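Local coordinates for protein elongation factor G (Thermus thermophilus, PDB 2DY1) that binds GTP and magnesium and, as a member of the elongation factor G family, probably acts as a translocation GTPase in protein synthesis, at residues A[307-312]-A[339-344]. Sequence-based numbering, arbitrary orientation.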
loop_
_atom_site.group_PDB
_atom_site.type_symbol
_atom_site.label_atom_id
_atom_site.label_comp_id
_atom_site.label_asym_id
_atom_site.label_seq_id
_atom_site.Cartn_x
_atom_site.Cartn_y
_atom_site.Cartn_z
ATOM N N ARG A 307 11.928 14.844 16.630
ATOM C CA ARG A 307 12.221 15.910 17.577
ATOM C C ARG A 307 13.286 15.410 18.492
ATOM O O ARG A 307 13.385 14.214 18.711
ATOM C CB ARG A 307 10.961 16.202 18.405
ATOM C CG ARG A 307 11.010 17.469 19.280
ATOM C CD ARG A 307 9.654 17.674 19.957
ATOM N NE ARG A 307 9.323 16.574 20.862
ATOM C CZ ARG A 307 8.090 16.253 21.228
ATOM N NH1 ARG A 307 7.056 16.945 20.767
ATOM N NH2 ARG A 307 7.895 15.237 22.055
ATOM N N GLY A 308 14.082 16.337 19.009
ATOM C CA GLY A 308 15.121 15.969 19.948
ATOM C C GLY A 308 16.473 15.731 19.334
ATOM O O GLY A 308 16.664 15.848 18.129
ATOM N N ARG A 309 17.430 15.392 20.182
ATOM C CA ARG A 309 18.774 15.154 19.736
ATOM C C ARG A 309 19.266 13.866 20.382
ATOM O O ARG A 309 18.832 13.498 21.478
ATOM C CB ARG A 309 19.649 16.358 20.123
ATOM C CG ARG A 309 21.117 16.249 19.772
ATOM C CD ARG A 309 21.800 17.614 19.855
ATOM N NE ARG A 309 23.248 17.486 19.727
ATOM C CZ ARG A 309 24.045 17.078 20.710
ATOM N NH1 ARG A 309 23.532 16.770 21.895
ATOM N NH2 ARG A 309 25.348 16.954 20.504
ATOM N N LEU A 310 20.141 13.155 19.686
ATOM C CA LEU A 310 20.694 11.925 20.233
ATOM C C LEU A 310 22.194 11.846 20.072
ATOM O O LEU A 310 22.779 12.363 19.106
ATOM C CB LEU A 310 20.089 10.698 19.551
ATOM C CG LEU A 310 18.596 10.454 19.739
ATOM C CD1 LEU A 310 18.148 9.340 18.805
ATOM C CD2 LEU A 310 18.318 10.063 21.189
ATOM N N LYS A 311 22.820 11.194 21.049
ATOM C CA LYS A 311 24.252 10.953 21.033
ATOM C C LYS A 311 24.466 9.453 21.172
ATOM O O LYS A 311 23.594 8.744 21.681
ATOM C CB LYS A 311 24.925 11.674 22.200
ATOM C CG LYS A 311 24.995 13.182 22.015
ATOM C CD LYS A 311 25.428 13.863 23.308
ATOM C CE LYS A 311 26.839 13.446 23.725
ATOM N NZ LYS A 311 27.155 13.841 25.130
ATOM N N PRO A 312 25.630 8.944 20.738
ATOM C CA PRO A 312 25.898 7.507 20.854
ATOM C C PRO A 312 25.808 7.095 22.333
ATOM O O PRO A 312 26.304 7.812 23.210
ATOM C CB PRO A 312 27.320 7.377 20.299
ATOM C CG PRO A 312 27.389 8.495 19.287
ATOM C CD PRO A 312 26.722 9.638 20.032
ATOM N N VAL A 339 27.808 8.188 12.621
ATOM C CA VAL A 339 27.840 9.603 12.934
ATOM C C VAL A 339 27.979 9.739 14.441
ATOM O O VAL A 339 27.723 8.795 15.171
ATOM C CB VAL A 339 26.578 10.349 12.449
ATOM C CG1 VAL A 339 26.515 10.274 10.916
ATOM C CG2 VAL A 339 25.314 9.775 13.083
ATOM N N GLU A 340 28.389 10.916 14.891
ATOM C CA GLU A 340 28.594 11.136 16.312
ATOM C C GLU A 340 27.450 11.857 17.011
ATOM O O GLU A 340 27.505 12.059 18.224
ATOM C CB GLU A 340 29.908 11.886 16.538
ATOM C CG GLU A 340 31.122 11.164 15.965
ATOM C CD GLU A 340 31.161 9.686 16.328
ATOM O OE1 GLU A 340 31.110 9.360 17.537
ATOM O OE2 GLU A 340 31.243 8.845 15.401
ATOM N N GLU A 341 26.426 12.256 16.257
ATOM C CA GLU A 341 25.258 12.892 16.843
ATOM C C GLU A 341 24.160 12.861 15.805
ATOM O O GLU A 341 24.439 12.706 14.619
ATOM C CB GLU A 341 25.531 14.351 17.222
ATOM C CG GLU A 341 25.763 15.270 16.034
ATOM C CD GLU A 341 26.050 16.705 16.454
ATOM O OE1 GLU A 341 25.697 17.077 17.599
ATOM O OE2 GLU A 341 26.615 17.463 15.635
ATOM N N ALA A 342 22.925 12.996 16.261
ATOM C CA ALA A 342 21.775 13.033 15.366
ATOM C C ALA A 342 20.828 14.095 15.904
ATOM O O ALA A 342 20.610 14.185 17.110
ATOM C CB ALA A 342 21.100 11.695 15.328
ATOM N N GLU A 343 20.269 14.908 15.022
ATOM C CA GLU A 343 19.363 15.977 15.449
ATOM C C GLU A 343 18.020 15.721 14.786
ATOM O O GLU A 343 17.935 14.910 13.868
ATOM C CB GLU A 343 19.883 17.338 14.972
ATOM C CG GLU A 343 21.325 17.647 15.319
ATOM C CD GLU A 343 21.816 18.884 14.599
ATOM O OE1 GLU A 343 21.270 19.979 14.856
ATOM O OE2 GLU A 343 22.741 18.759 13.768
ATOM N N ALA A 344 16.978 16.422 15.212
ATOM C CA ALA A 344 15.660 16.216 14.600
ATOM C C ALA A 344 15.800 16.423 13.089
ATOM O O ALA A 344 16.441 17.376 12.633
ATOM C CB ALA A 344 14.641 17.206 15.186
#
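Arg309 and Glu341 form a salt bridge beside a short antiparallel pairing of two weakly bonded strands in domain 2 of elongation factor G, the beta-barrel domain of translational GTPases. The guanidinium presents its NE and NH2 side to a single carboxylate oxygen, with NH2 2.9 Å from Glu341 OE1 and the more bent NE bond reaching the same atom at 3.3 Å. OE1 lies at the guanidinium edge, close to its plane, yet the carboxylate is turned almost perpendicular to that plane (88°), an arrangement that goes with one oxygen taking both donors. Arg309 reaches it with CG anti to the backbone N (chi1 178°) and an extended chain through NE. An alanine in place of Glu341 would probably leave the guanidinium without this anionic mate and freer to turn at the protein surface.

Next to the bridge, Leu310 and Ala342 are a hydrogen-bonded antiparallel pair: Leu310 N donates to Ala342 O at 2.8 Å, nearly straight, and Ala342 N returns a bond to Leu310 O at 2.9 Å. Ala342 O also receives a CA-H...O contact from Arg309. This pairing sets strand 309-310 at the edge of a four-stranded antiparallel sheet, beside strand 335-343. On the face away from the salt bridge, Leu310 CB lies 4.5 Å from Ala342 CB, both residues being buried, and the leucine continues onto Leu325 of strand 323-332. At the ends of the pairing, Pro312 turns the CD-CG edge of its ring to Glu340 O, with Pro312 CD at 3.1 Å, while the methyl CB of Ala344 packs 3.6 Å from Arg307 CA.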